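Uncharacterized protein AF_0924 (Archaeoglobus fulgidus, PDB 3DT5) is of unknown function and probably membrane-bound, represented here by its mainly helical C-terminal domain with a bound calcium ion. Local coordinates at residues Y56-N60 with N61-V65; E96-D99 with V100-E103. All blocks are in the same frame, centred on the assembly; numbering follows the deposited sequence.

Contact 1: residues Y56-N60 with N61-V65; sequences YLAGN and NLLRV
L63 N donates to G59 O over 3.1 Å, a bond nearly straight at hydrogen (164°) that closes the first turn of helix 60-65. The next i to i+4 bond, R64 N to N60 O at 3.2 Å, is more bent at hydrogen (148°), with the donor tilted out of the carbonyl plane. At the N-terminal end of the helix, the G59 N-H is shared between OE2 of E104, from helix 88-116, and the Y27 hydroxyl, while L62 N bonds to E104 OE1. A carboxylate from a neighbouring helix thus grips the backbone here, and the helix end would probably stabilise its negative charge. Around the G59 carbonyl the packing is close. L63 CG lies 3.3 Å from G59 O, because its first torsion (chi1 -66°) sets CG beside the backbone N that makes the bond. From there the L63 CD2 branch bends back over the loop to meet A58 CB at 3.6 Å, while L62 CD2 comes to the same methyl more loosely, at 4.2 Å. An alanine in place of L63 would probably leave A58 CB without its closest apolar neighbour across the turn and expose the G59 carbonyl on that flank. R64 runs extended from CG to NE, and its CG passes 3.6 Å from N60 O, laying aliphatic carbon beside the second acceptor. F26 of helix 16-35 packs against both A58 and L62. G59 occupies the N-cap position, following a 3-10 turn at 56-57 and an extended A58; the A58-L63 contact, from N' to N4, is a hydrophobic staple at the start of a short surface helix.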
ATOM      1  N   TYR A  56      -3.860   4.574 -11.544  1.00 38.04           N
ATOM      2  CA  TYR A  56      -5.048   4.211 -12.302  1.00 36.48           C
ATOM      3  C   TYR A  56      -5.704   2.924 -11.777  1.00 37.09           C
ATOM      4  O   TYR A  56      -6.807   2.595 -12.188  1.00 37.62           O
ATOM      5  CB  TYR A  56      -4.750   4.097 -13.792  1.00 36.47           C
ATOM      6  CG  TYR A  56      -3.948   2.874 -14.167  1.00 35.89           C
ATOM      7  CD1 TYR A  56      -4.580   1.738 -14.678  1.00 38.40           C
ATOM      8  CD2 TYR A  56      -2.549   2.851 -14.016  1.00 34.65           C
ATOM      9  CE1 TYR A  56      -3.849   0.576 -14.993  1.00 38.80           C
ATOM     10  CE2 TYR A  56      -1.825   1.713 -14.334  1.00 35.31           C
ATOM     11  CZ  TYR A  56      -2.491   0.595 -14.836  1.00 38.36           C
ATOM     12  OH  TYR A  56      -1.773  -0.538 -15.141  1.00 42.00           O
ATOM     13  N   LEU A  57      -5.045   2.217 -10.858  1.00 35.33           N
ATOM     14  CA  LEU A  57      -5.605   0.983 -10.315  1.00 34.99           C
ATOM     15  C   LEU A  57      -6.295   1.210  -8.941  1.00 35.12           C
ATOM     16  O   LEU A  57      -7.017   0.331  -8.435  1.00 36.66           O
ATOM     17  CB  LEU A  57      -4.515  -0.086 -10.211  1.00 34.88           C
ATOM     18  CG  LEU A  57      -3.984  -0.547 -11.576  1.00 34.69           C
ATOM     19  CD1 LEU A  57      -2.695  -1.304 -11.333  1.00 34.97           C
ATOM     20  CD2 LEU A  57      -5.051  -1.417 -12.339  1.00 37.57           C
ATOM     21  N   ALA A  58      -6.117   2.408  -8.390  1.00 34.79           N
ATOM     22  CA  ALA A  58      -6.614   2.732  -7.036  1.00 34.91           C
ATOM     23  C   ALA A  58      -8.110   3.198  -7.139  1.00 34.78           C
ATOM     24  O   ALA A  58      -8.519   3.772  -8.169  1.00 34.47           O
ATOM     25  CB  ALA A  58      -5.765   3.841  -6.428  1.00 33.80           C
ATOM     26  N   GLY A  59      -8.865   2.986  -6.064  1.00 33.72           N
ATOM     27  CA  GLY A  59     -10.221   3.531  -5.928  1.00 33.93           C
ATOM     28  C   GLY A  59     -10.184   5.031  -5.645  1.00 34.10           C
ATOM     29  O   GLY A  59      -9.152   5.584  -5.218  1.00 33.41           O
ATOM     30  N   ASN A  60     -11.272   5.716  -5.952  1.00 33.97           N
ATOM     31  CA  ASN A  60     -11.287   7.184  -5.825  1.00 34.11           C
ATOM     32  C   ASN A  60     -11.093   7.621  -4.376  1.00 34.62           C
ATOM     33  O   ASN A  60     -10.474   8.652  -4.157  1.00 35.08           O
ATOM     34  CB  ASN A  60     -12.609   7.777  -6.390  1.00 33.64           C
ATOM     35  CG  ASN A  60     -12.666   7.732  -7.931  1.00 35.09           C
ATOM     36  OD1 ASN A  60     -11.862   7.007  -8.562  1.00 37.81           O
ATOM     37  ND2 ASN A  60     -13.581   8.537  -8.549  1.00 33.26           N
ATOM     38  N   ASN A  61     -11.569   6.815  -3.392  1.00 34.82           N
ATOM     39  CA  ASN A  61     -11.447   7.187  -1.969  1.00 35.57           C
ATOM     40  C   ASN A  61      -9.944   7.268  -1.603  1.00 35.10           C
ATOM     41  O   ASN A  61      -9.476   8.239  -0.990  1.00 34.70           O
ATOM     42  CB  ASN A  61     -12.057   6.150  -1.002  1.00 36.67           C
ATOM     43  CG  ASN A  61     -13.530   6.012  -1.125  1.00 40.55           C
ATOM     44  OD1 ASN A  61     -14.177   6.758  -1.830  1.00 45.15           O
ATOM     45  ND2 ASN A  61     -14.089   4.999  -0.410  1.00 49.13           N
ATOM     46  N   LEU A  62      -9.204   6.232  -1.964  1.00 33.80           N
ATOM     47  CA  LEU A  62      -7.761   6.211  -1.722  1.00 33.10           C
ATOM     48  C   LEU A  62      -6.997   7.315  -2.468  1.00 34.10           C
ATOM     49  O   LEU A  62      -6.118   7.948  -1.883  1.00 35.40           O
ATOM     50  CB  LEU A  62      -7.176   4.808  -2.103  1.00 33.15           C
ATOM     51  CG  LEU A  62      -5.656   4.701  -1.881  1.00 32.91           C
ATOM     52  CD1 LEU A  62      -5.229   4.991  -0.398  1.00 34.74           C
ATOM     53  CD2 LEU A  62      -5.176   3.324  -2.318  1.00 31.22           C
ATOM     54  N   LEU A  63      -7.349   7.576  -3.732  1.00 33.72           N
ATOM     55  CA  LEU A  63      -6.675   8.634  -4.488  1.00 35.17           C
ATOM     56  C   LEU A  63      -6.817   9.973  -3.782  1.00 35.71           C
ATOM     57  O   LEU A  63      -5.929  10.810  -3.887  1.00 35.62           O
ATOM     58  CB  LEU A  63      -7.220   8.716  -5.925  1.00 34.71           C
ATOM     59  CG  LEU A  63      -6.881   7.458  -6.724  1.00 36.58           C
ATOM     60  CD1 LEU A  63      -7.500   7.605  -8.104  1.00 38.07           C
ATOM     61  CD2 LEU A  63      -5.334   7.381  -6.895  1.00 37.07           C
ATOM     62  N   ARG A  64      -7.933  10.213  -3.087  1.00 35.43           N
ATOM     63  CA  ARG A  64      -8.066  11.466  -2.319  1.00 35.56           C
ATOM     64  C   ARG A  64      -6.945  11.711  -1.310  1.00 36.16           C
ATOM     65  O   ARG A  64      -6.610  12.862  -1.019  1.00 34.64           O
ATOM     66  CB  ARG A  64      -9.428  11.526  -1.623  1.00 36.30           C
ATOM     67  CG  ARG A  64     -10.444  11.954  -2.700  1.00 39.21           C
ATOM     68  CD  ARG A  64     -11.834  11.815  -2.358  1.00 49.17           C
ATOM     69  NE  ARG A  64     -12.520  12.746  -3.242  1.00 56.40           N
ATOM     70  CZ  ARG A  64     -13.810  12.705  -3.547  1.00 61.30           C
ATOM     71  NH1 ARG A  64     -14.591  11.744  -3.060  1.00 61.66           N
ATOM     72  NH2 ARG A  64     -14.320  13.642  -4.348  1.00 62.46           N
ATOM     73  N   VAL A  65      -6.433  10.634  -0.721  1.00 35.35           N
ATOM     74  CA  VAL A  65      -5.506  10.767   0.413  1.00 37.00           C
ATOM     75  C   VAL A  65      -4.128  10.214   0.117  1.00 36.26           C
ATOM     76  O   VAL A  65      -3.200  10.447   0.884  1.00 37.08           O
ATOM     77  CB  VAL A  65      -6.065  10.107   1.756  1.00 36.00           C
ATOM     78  CG1 VAL A  65      -7.386  10.799   2.199  1.00 38.62           C
ATOM     79  CG2 VAL A  65      -6.300   8.616   1.568  1.00 35.05           C
TER

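Contact 2: residues E96-D99 with V100-E103; sequences EALD and VLWE
L98 and L101 lie side by side and point the same way on the buried flank of helix 88-116, their CD2 methyls meeting at 3.7 Å. The backbone is tight there too: L101 N donates to A97 O over 2.8 Å, and L101 CB sits 3.3 Å from L98 O. With CG anti to the backbone N (chi1 171°), the L101 side chain enters a layer formed by Y27, L30 and I31 of helix 16-35, while L98 packs on F34 of that helix and on W128. V100 takes the flank facing helix 60-65, where it touches L62 and V65; its CG2 rests 3.4 Å from E96 O, the carbonyl that accepts V100 N. W102 turns its indole away from this turn toward P123, K125 and P126, and meets the F105 ring with the planes at about 50°.

The polar flank is held differently. D99 O accepts E103 N at 3.0 Å and also a proton from a water 2.7 Å away, which gives its other proton to E103 OE1 at 2.6 Å. E103, modelled in two conformers, bends at chi2 (-52°) in the one described, bringing its carboxylate round to that water. D99 OD1 is committed to K125, by a salt bridge, and to W128 NE1. The two carboxylates, with D99 OD1 and E103 OE1 6.6 Å apart, do not touch, and K125 probably eases their mutual repulsion. Apolar packing over regular backbone bonds makes up the inner flank, whereas a water and K125 serve the outer one, where the second conformer suggests E103 retains some mobility.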
ATOM      1  N   GLU A  96      -2.655   7.544   7.556  1.00 40.58           N
ATOM      2  CA  GLU A  96      -4.026   7.715   7.102  1.00 40.79           C
ATOM      3  C   GLU A  96      -4.261   6.996   5.751  1.00 40.09           C
ATOM      4  O   GLU A  96      -5.261   6.299   5.557  1.00 39.87           O
ATOM      5  CB  GLU A  96      -4.269   9.214   6.999  1.00 42.11           C
ATOM      6  CG  GLU A  96      -5.479   9.629   6.269  1.00 49.24           C
ATOM      7  CD  GLU A  96      -5.748  11.138   6.439  1.00 58.81           C
ATOM      8  OE1 GLU A  96      -5.343  11.730   7.490  1.00 62.72           O
ATOM      9  OE2 GLU A  96      -6.378  11.716   5.521  1.00 62.51           O
ATOM     10  N   ALA A  97      -3.340   7.177   4.814  1.00 38.59           N
ATOM     11  CA  ALA A  97      -3.497   6.568   3.491  1.00 38.95           C
ATOM     12  C   ALA A  97      -3.392   5.046   3.544  1.00 37.49           C
ATOM     13  O   ALA A  97      -4.144   4.378   2.835  1.00 38.49           O
ATOM     14  CB  ALA A  97      -2.497   7.151   2.491  1.00 39.07           C
ATOM     15  N   LEU A  98      -2.461   4.511   4.344  1.00 36.37           N
ATOM     16  CA  LEU A  98      -2.333   3.056   4.482  1.00 37.28           C
ATOM     17  C   LEU A  98      -3.608   2.436   5.049  1.00 36.74           C
ATOM     18  O   LEU A  98      -4.023   1.365   4.599  1.00 37.08           O
ATOM     19  CB  LEU A  98      -1.100   2.651   5.334  1.00 35.86           C
ATOM     20  CG  LEU A  98       0.233   2.984   4.644  1.00 35.03           C
ATOM     21  CD1 LEU A  98       1.401   2.830   5.634  1.00 37.38           C
ATOM     22  CD2 LEU A  98       0.422   2.066   3.471  1.00 35.66           C
ATOM     23  N   ASP A  99      -4.232   3.122   5.992  1.00 37.53           N
ATOM     24  CA  ASP A  99      -5.506   2.627   6.581  1.00 38.84           C
ATOM     25  C   ASP A  99      -6.623   2.599   5.528  1.00 38.97           C
ATOM     26  O   ASP A  99      -7.398   1.620   5.437  1.00 39.76           O
ATOM     27  CB  ASP A  99      -5.893   3.466   7.780  1.00 38.47           C
ATOM     28  CG  ASP A  99      -5.068   3.116   9.050  1.00 42.84           C
ATOM     29  OD1 ASP A  99      -4.483   1.981   9.153  1.00 43.64           O
ATOM     30  OD2 ASP A  99      -5.044   3.985   9.959  1.00 46.57           O
ATOM     31  N   VAL A 100      -6.692   3.667   4.718  1.00 37.90           N
ATOM     32  CA  VAL A 100      -7.612   3.677   3.553  1.00 37.30           C
ATOM     33  C   VAL A 100      -7.266   2.590   2.521  1.00 37.08           C
ATOM     34  O   VAL A 100      -8.162   1.925   2.018  1.00 37.09           O
ATOM     35  CB  VAL A 100      -7.691   5.069   2.852  1.00 36.51           C
ATOM     36  CG1 VAL A 100      -8.627   5.010   1.644  1.00 35.32           C
ATOM     37  CG2 VAL A 100      -8.230   6.114   3.847  1.00 38.67           C
ATOM     38  N   LEU A 101      -5.986   2.435   2.191  1.00 36.60           N
ATOM     39  CA  LEU A 101      -5.544   1.359   1.306  1.00 37.02           C
ATOM     40  C   LEU A 101      -6.025  -0.032   1.781  1.00 38.85           C
ATOM     41  O   LEU A 101      -6.514  -0.872   0.995  1.00 39.32           O
ATOM     42  CB  LEU A 101      -4.010   1.382   1.266  1.00 36.95           C
ATOM     43  CG  LEU A 101      -3.244   0.216   0.578  1.00 37.47           C
ATOM     44  CD1 LEU A 101      -3.446   0.300  -0.907  1.00 37.25           C
ATOM     45  CD2 LEU A 101      -1.719   0.347   0.929  1.00 36.42           C
ATOM     46  N   TRP A 102      -5.880  -0.280   3.085  1.00 39.59           N
ATOM     47  CA  TRP A 102      -6.293  -1.556   3.652  1.00 40.36           C
ATOM     48  C   TRP A 102      -7.821  -1.717   3.511  1.00 39.92           C
ATOM     49  O   TRP A 102      -8.318  -2.754   3.063  1.00 39.63           O
ATOM     50  CB  TRP A 102      -5.881  -1.667   5.128  1.00 40.47           C
ATOM     51  CG  TRP A 102      -6.281  -3.029   5.667  1.00 41.19           C
ATOM     52  CD1 TRP A 102      -7.358  -3.336   6.500  1.00 42.33           C
ATOM     53  CD2 TRP A 102      -5.668  -4.273   5.328  1.00 40.74           C
ATOM     54  NE1 TRP A 102      -7.394  -4.706   6.715  1.00 41.19           N
ATOM     55  CE2 TRP A 102      -6.374  -5.299   6.017  1.00 42.55           C
ATOM     56  CE3 TRP A 102      -4.545  -4.624   4.557  1.00 40.88           C
ATOM     57  CZ2 TRP A 102      -6.017  -6.649   5.915  1.00 40.52           C
ATOM     58  CZ3 TRP A 102      -4.197  -5.983   4.459  1.00 42.23           C
ATOM     59  CH2 TRP A 102      -4.929  -6.964   5.140  1.00 42.88           C
ATOM     60  N   GLU A 103      -8.599  -0.706   3.881  1.00 41.11           N
ATOM     61  CA  GLU A 103     -10.062  -0.808   3.698  0.60 41.24           C
ATOM     62  C   GLU A 103     -10.439  -1.087   2.229  1.00 41.15           C
ATOM     63  O   GLU A 103     -11.303  -1.950   1.934  1.00 41.66           O
ATOM     64  CB  GLU A 103     -10.776   0.429   4.247  0.60 42.10           C
ATOM     65  CG  GLU A 103     -10.614   0.626   5.781  0.60 44.76           C
ATOM     66  CD  GLU A 103     -10.965  -0.615   6.635  0.60 50.64           C
ATOM     67  OE1 GLU A 103     -10.176  -0.995   7.550  0.60 50.03           O
ATOM     68  OE2 GLU A 103     -12.044  -1.207   6.409  0.60 53.98           O
TER
HETATM   69  O   HOH W   1      -7.930   0.279   7.730  1.00 46.18           O

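Contact 1 comes first along the chain, at the loop and short helix 60-65 that follow helix 43-52; contact 2 comes later, within the long helix 88-116, after strands 74-75 and 83-85. Their centres are about 10 Å apart and they touch directly. L62 of contact 1 reaches contact 2, its CD1 lying 3.5 Å from A97 O. L62 CA is 3.7 Å from V100 CG1, and V65 CG1 packs 3.6 Å from E96 OE2. Helix 16-35 packs against both contacts, through F26 on contact 1 and Y27, L30, I31 and F34 on contact 2. Contact 1 is thus a surface element laid across the more buried contact 2, joining parts of this helical domain distant in sequence.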